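Protein Niban 2 (Homo sapiens, PDB 7CTP) may suppress apoptosis and may promote melanoma cell invasion, and is a member of the Niban family that carries a PH domain. Local coordinates at residues A[54-58]-A[478-482]; A[63-67]-A[389-393]. All blocks are in the same frame, centred on the assembly; numbering follows the deposited sequence.

Both contacts fasten the same connection, the loop that runs from helix 10-48 to strand 70-77, the first strand of the seven-stranded antiparallel sheet of the PH domain. Contact 1 lies nearer the start of that loop and sets 54-58 against helix 464-511; contact 2 follows with 63-67, against the end of helix 384-391 and the turn after it. In sequence both segments of contact 2 fall between the two segments of contact 1. Their centres are 21 Å apart and their nearest atoms about 11 Å, so they do not meet. The helical part of the chain thus holds the PH domain's entry segment at two separate places.

Contact 1 (A[54-58]-A[478-482]); sequences QAQLL and KYDYD
The carboxylate of D482 faces the backbone of 56-57 and takes two consecutive amide N-H groups, one on each oxygen. OD1 accepts from the N of Q56 at 2.9 Å through its syn lone pair, with an N-H...O angle of 167°. OD2 accepts from the N of L57 at 2.8 Å, nearly as straight, but this donor meets it on the syn side 32° out of the carboxylate plane. With both oxygens engaged on neighbouring peptides, rotation of the buried carboxylate is restricted. Q56 turns its side chain across Y481: the amide stands almost upright on the ring, planes 88° apart, and NE2 sits over the ring centre 3.3 Å above the plane. A bend at chi2 brings the amide there, while CG lies over the same face, 3.3 Å from CD1 of Y481. Y481 and D482 belong to helix 464-511, one of the long helices of the helical part, and the loop leading to the PH domain lies against it; K478 and D482 are one turn apart, joined by the helical bond from the N of D482 to the O of K478. Alongside the D482 pair, CD2 of L57 rests 3.7 Å from CB of K478, while CD1 approaches the Y479 ring obliquely, 4.1 Å from CD2 of Y479. L57 also touches N442 and T446, which places this leucine between helices 464-511 and 422-455. The phenol oxygen of Y479, for its part, is hydrogen-bonded to the carbonyl of F357 on helix 342-378.

Contact 2 (A[63-67]-A[389-393]); sequences PLDER and EKLSR
R393 reaches D65 with CG anti to its own carbonyl carbon (chi1 -52°) and a chain extended from CG to NE, whereas R67 bends at chi2 and chi3, folding its chain over R393. The two guanidinium groups consequently stack nearly parallel, planes 15° apart and centres 4.2 Å apart. The overlap is offset: NE of R393 lies toward the rim of the R67 group, and CG of R67 sits over one face of the R393 group, 3.2 Å from NH2. CB of L64 lies over the opposite face, so an aliphatic carbon from each residue sandwiches the R393 plane. At its edge, NH2 of R393 points almost straight at the carbonyl O of D65, though the very short modelled length is doubtful, and NH1 adds only a weak bond to the same oxygen. E389 supplies the counter-charge, completing a salt-bridge network that ties the approach to the PH domain to the end of helix 384-391. Its OE2 lies over a face of the R67 guanidinium, 2.7 Å from NH1, planes 49° apart, with a weak NH2 to OE1 bond beside it. OE2 also receives NE of R393 at 3.1 Å, from above the carboxylate plane. One carboxylate thus serves both arginines and probably compensates their charge. Next to R393, CD2 of L64 packs 3.7 Å from OG of S392, whose hydroxyl donates to the carbonyl O of E389; L64 also touches Y396.

Contact 1 (A[54-58]-A[478-482])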
loop_
_atom_site.group_PDB
_atom_site.type_symbol
_atom_site.label_atom_id
_atom_site.label_comp_id
_atom_site.label_asym_id
_atom_site.label_seq_id
_atom_site.Cartn_x
_atom_site.Cartn_y
_atom_site.Cartn_z
ATOM N N GLN A 54 3.986 23.020 -2.837
ATOM C CA GLN A 54 3.794 22.604 -4.218
ATOM C C GLN A 54 5.064 21.948 -4.742
ATOM O O GLN A 54 6.180 22.348 -4.400
ATOM C CB GLN A 54 3.411 23.794 -5.096
ATOM C CG GLN A 54 3.065 23.412 -6.532
ATOM C CD GLN A 54 1.985 24.290 -7.137
ATOM O OE1 GLN A 54 0.791 24.072 -6.918
ATOM N NE2 GLN A 54 2.402 25.283 -7.917
ATOM N N ALA A 55 4.881 20.910 -5.553
ATOM C CA ALA A 55 6.016 20.233 -6.155
ATOM C C ALA A 55 6.584 21.070 -7.297
ATOM O O ALA A 55 5.937 21.983 -7.819
ATOM C CB ALA A 55 5.611 18.852 -6.665
ATOM N N GLN A 56 7.822 20.750 -7.677
ATOM C CA GLN A 56 8.444 21.398 -8.825
ATOM C C GLN A 56 8.032 20.725 -10.124
ATOM O O GLN A 56 7.797 21.403 -11.131
ATOM C CB GLN A 56 9.963 21.387 -8.674
ATOM C CG GLN A 56 10.446 22.021 -7.397
ATOM C CD GLN A 56 10.984 23.410 -7.605
ATOM O OE1 GLN A 56 10.529 24.135 -8.485
ATOM N NE2 GLN A 56 11.971 23.792 -6.797
ATOM N N LEU A 57 7.942 19.397 -10.120
ATOM C CA LEU A 57 7.433 18.696 -11.288
ATOM C C LEU A 57 5.926 18.887 -11.389
ATOM O O LEU A 57 5.238 19.135 -10.392
ATOM C CB LEU A 57 7.768 17.200 -11.218
ATOM C CG LEU A 57 9.238 16.799 -11.376
ATOM C CD1 LEU A 57 9.449 15.316 -11.075
ATOM C CD2 LEU A 57 9.711 17.113 -12.783
ATOM N N LEU A 58 5.421 18.798 -12.611
ATOM C CA LEU A 58 3.986 18.790 -12.826
ATOM C C LEU A 58 3.451 17.380 -12.613
ATOM O O LEU A 58 4.182 16.395 -12.745
ATOM C CB LEU A 58 3.650 19.268 -14.234
ATOM C CG LEU A 58 4.219 20.635 -14.601
ATOM C CD1 LEU A 58 3.791 21.008 -16.000
ATOM C CD2 LEU A 58 3.770 21.684 -13.592
ATOM N N LYS A 478 14.198 19.944 -11.687
ATOM C CA LYS A 478 12.950 19.776 -10.944
ATOM C C LYS A 478 12.884 18.390 -10.315
ATOM O O LYS A 478 12.440 18.241 -9.168
ATOM C CB LYS A 478 11.743 20.010 -11.854
ATOM C CG LYS A 478 11.672 21.419 -12.464
ATOM C CD LYS A 478 10.546 21.515 -13.487
ATOM C CE LYS A 478 10.551 22.865 -14.205
ATOM N NZ LYS A 478 10.194 23.987 -13.292
ATOM N N TYR A 479 13.330 17.366 -11.046
ATOM C CA TYR A 479 13.322 16.012 -10.501
ATOM C C TYR A 479 14.185 15.913 -9.248
ATOM O O TYR A 479 13.777 15.315 -8.242
ATOM C CB TYR A 479 13.802 15.007 -11.550
ATOM C CG TYR A 479 13.832 13.594 -11.009
ATOM C CD1 TYR A 479 14.950 13.096 -10.341
ATOM C CD2 TYR A 479 12.718 12.769 -11.129
ATOM C CE1 TYR A 479 14.956 11.803 -9.825
ATOM C CE2 TYR A 479 12.719 11.482 -10.619
ATOM C CZ TYR A 479 13.838 11.010 -9.970
ATOM O OH TYR A 479 13.818 9.730 -9.468
ATOM N N ASP A 480 15.401 16.466 -9.300
ATOM C CA ASP A 480 16.322 16.335 -8.176
ATOM C C ASP A 480 15.775 17.021 -6.933
ATOM O O ASP A 480 15.949 16.525 -5.809
ATOM C CB ASP A 480 17.691 16.907 -8.544
ATOM C CG ASP A 480 18.409 16.074 -9.574
ATOM O OD1 ASP A 480 18.070 14.876 -9.709
ATOM O OD2 ASP A 480 19.309 16.619 -10.256
ATOM N N TYR A 481 15.105 18.161 -7.113
ATOM C CA TYR A 481 14.475 18.836 -5.984
ATOM C C TYR A 481 13.348 17.991 -5.402
ATOM O O TYR A 481 13.288 17.767 -4.186
ATOM C CB TYR A 481 13.955 20.205 -6.421
ATOM C CG TYR A 481 13.443 21.079 -5.287
ATOM C CD1 TYR A 481 12.161 20.913 -4.770
ATOM C CD2 TYR A 481 14.237 22.082 -4.746
ATOM C CE1 TYR A 481 11.688 21.717 -3.754
ATOM C CE2 TYR A 481 13.772 22.890 -3.723
ATOM C CZ TYR A 481 12.496 22.702 -3.232
ATOM O OH TYR A 481 12.021 23.506 -2.213
ATOM N N ASP A 482 12.450 17.504 -6.259
ATOM C CA ASP A 482 11.294 16.750 -5.779
ATOM C C ASP A 482 11.713 15.424 -5.161
ATOM O O ASP A 482 11.114 14.975 -4.180
ATOM C CB ASP A 482 10.316 16.501 -6.918
ATOM C CG ASP A 482 9.438 17.692 -7.200
ATOM O OD1 ASP A 482 9.580 18.724 -6.510
ATOM O OD2 ASP A 482 8.607 17.578 -8.118
#

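Contact 2 (A[63-67]-A[389-393])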
loop_
_atom_site.group_PDB
_atom_site.type_symbol
_atom_site.label_atom_id
_atom_site.label_comp_id
_atom_site.label_asym_id
_atom_site.label_seq_id
_atom_site.Cartn_x
_atom_site.Cartn_y
_atom_site.Cartn_z
ATOM N N PRO A 63 -5.802 10.477 -16.597
ATOM C CA PRO A 63 -5.033 9.246 -16.805
ATOM C C PRO A 63 -4.605 9.094 -18.256
ATOM O O PRO A 63 -5.187 9.674 -19.176
ATOM C CB PRO A 63 -6.013 8.134 -16.400
ATOM C CG PRO A 63 -6.981 8.796 -15.498
ATOM C CD PRO A 63 -7.131 10.195 -16.022
ATOM N N LEU A 64 -3.555 8.304 -18.448
ATOM C CA LEU A 64 -3.177 7.913 -19.793
ATOM C C LEU A 64 -4.346 7.208 -20.462
ATOM O O LEU A 64 -5.200 6.612 -19.798
ATOM C CB LEU A 64 -1.959 6.990 -19.752
ATOM C CG LEU A 64 -0.674 7.655 -19.270
ATOM C CD1 LEU A 64 0.303 6.608 -18.709
ATOM C CD2 LEU A 64 -0.027 8.456 -20.405
ATOM N N ASP A 65 -4.397 7.301 -21.789
ATOM C CA ASP A 65 -5.358 6.503 -22.544
ATOM C C ASP A 65 -5.233 5.043 -22.135
ATOM O O ASP A 65 -4.128 4.538 -21.920
ATOM C CB ASP A 65 -5.121 6.649 -24.048
ATOM C CG ASP A 65 -5.532 8.008 -24.574
ATOM O OD1 ASP A 65 -6.179 8.773 -23.827
ATOM O OD2 ASP A 65 -5.209 8.302 -25.743
ATOM N N GLU A 66 -6.374 4.380 -21.982
ATOM C CA GLU A 66 -6.385 3.014 -21.476
ATOM C C GLU A 66 -5.829 2.072 -22.533
ATOM O O GLU A 66 -6.310 2.055 -23.672
ATOM C CB GLU A 66 -7.803 2.610 -21.076
ATOM C CG GLU A 66 -8.385 3.477 -19.970
ATOM C CD GLU A 66 -9.783 3.061 -19.557
ATOM O OE1 GLU A 66 -10.363 2.174 -20.216
ATOM O OE2 GLU A 66 -10.300 3.631 -18.570
ATOM N N ARG A 67 -4.793 1.317 -22.164
ATOM C CA ARG A 67 -4.202 0.298 -23.019
ATOM C C ARG A 67 -3.988 -0.963 -22.197
ATOM O O ARG A 67 -3.819 -0.902 -20.978
ATOM C CB ARG A 67 -2.863 0.741 -23.624
ATOM C CG ARG A 67 -2.929 2.024 -24.441
ATOM C CD ARG A 67 -2.237 1.889 -25.799
ATOM N NE ARG A 67 -0.779 1.983 -25.696
ATOM C CZ ARG A 67 -0.006 2.662 -26.541
ATOM N NH1 ARG A 67 -0.550 3.324 -27.553
ATOM N NH2 ARG A 67 1.310 2.692 -26.368
ATOM N N GLU A 389 4.426 9.511 -27.327
ATOM C CA GLU A 389 3.415 8.577 -26.851
ATOM C C GLU A 389 4.053 7.417 -26.097
ATOM O O GLU A 389 3.528 6.972 -25.069
ATOM C CB GLU A 389 2.580 8.074 -28.026
ATOM C CG GLU A 389 1.265 7.440 -27.624
ATOM C CD GLU A 389 1.428 6.004 -27.191
ATOM O OE1 GLU A 389 2.427 5.365 -27.594
ATOM O OE2 GLU A 389 0.553 5.524 -26.439
ATOM N N LYS A 390 5.192 6.923 -26.588
ATOM C CA LYS A 390 5.892 5.848 -25.894
ATOM C C LYS A 390 6.528 6.350 -24.605
ATOM O O LYS A 390 6.485 5.668 -23.574
ATOM C CB LYS A 390 6.943 5.222 -26.813
ATOM C CG LYS A 390 6.400 4.082 -27.678
ATOM C CD LYS A 390 7.308 3.768 -28.866
ATOM C CE LYS A 390 8.317 2.666 -28.554
ATOM N NZ LYS A 390 9.218 2.992 -27.409
ATOM N N LEU A 391 7.119 7.549 -24.640
ATOM C CA LEU A 391 7.734 8.099 -23.435
ATOM C C LEU A 391 6.686 8.381 -22.367
ATOM O O LEU A 391 6.962 8.235 -21.169
ATOM C CB LEU A 391 8.508 9.376 -23.762
ATOM C CG LEU A 391 9.292 9.966 -22.584
ATOM C CD1 LEU A 391 10.538 9.132 -22.312
ATOM C CD2 LEU A 391 9.658 11.432 -22.810
ATOM N N SER A 392 5.480 8.785 -22.787
ATOM C CA SER A 392 4.423 9.150 -21.846
ATOM C C SER A 392 4.060 8.000 -20.921
ATOM O O SER A 392 3.532 8.235 -19.825
ATOM C CB SER A 392 3.168 9.622 -22.590
ATOM O OG SER A 392 2.468 8.543 -23.192
ATOM N N ARG A 393 4.339 6.760 -21.332
ATOM C CA ARG A 393 3.954 5.566 -20.589
ATOM C C ARG A 393 5.107 4.939 -19.820
ATOM O O ARG A 393 4.943 3.837 -19.276
ATOM C CB ARG A 393 3.367 4.530 -21.545
ATOM C CG ARG A 393 2.278 5.083 -22.409
ATOM C CD ARG A 393 1.487 3.996 -23.094
ATOM N NE ARG A 393 0.189 4.525 -23.485
ATOM C CZ ARG A 393 -0.936 4.311 -22.815
ATOM N NH1 ARG A 393 -0.933 3.544 -21.727
ATOM N NH2 ARG A 393 -2.064 4.856 -23.245
#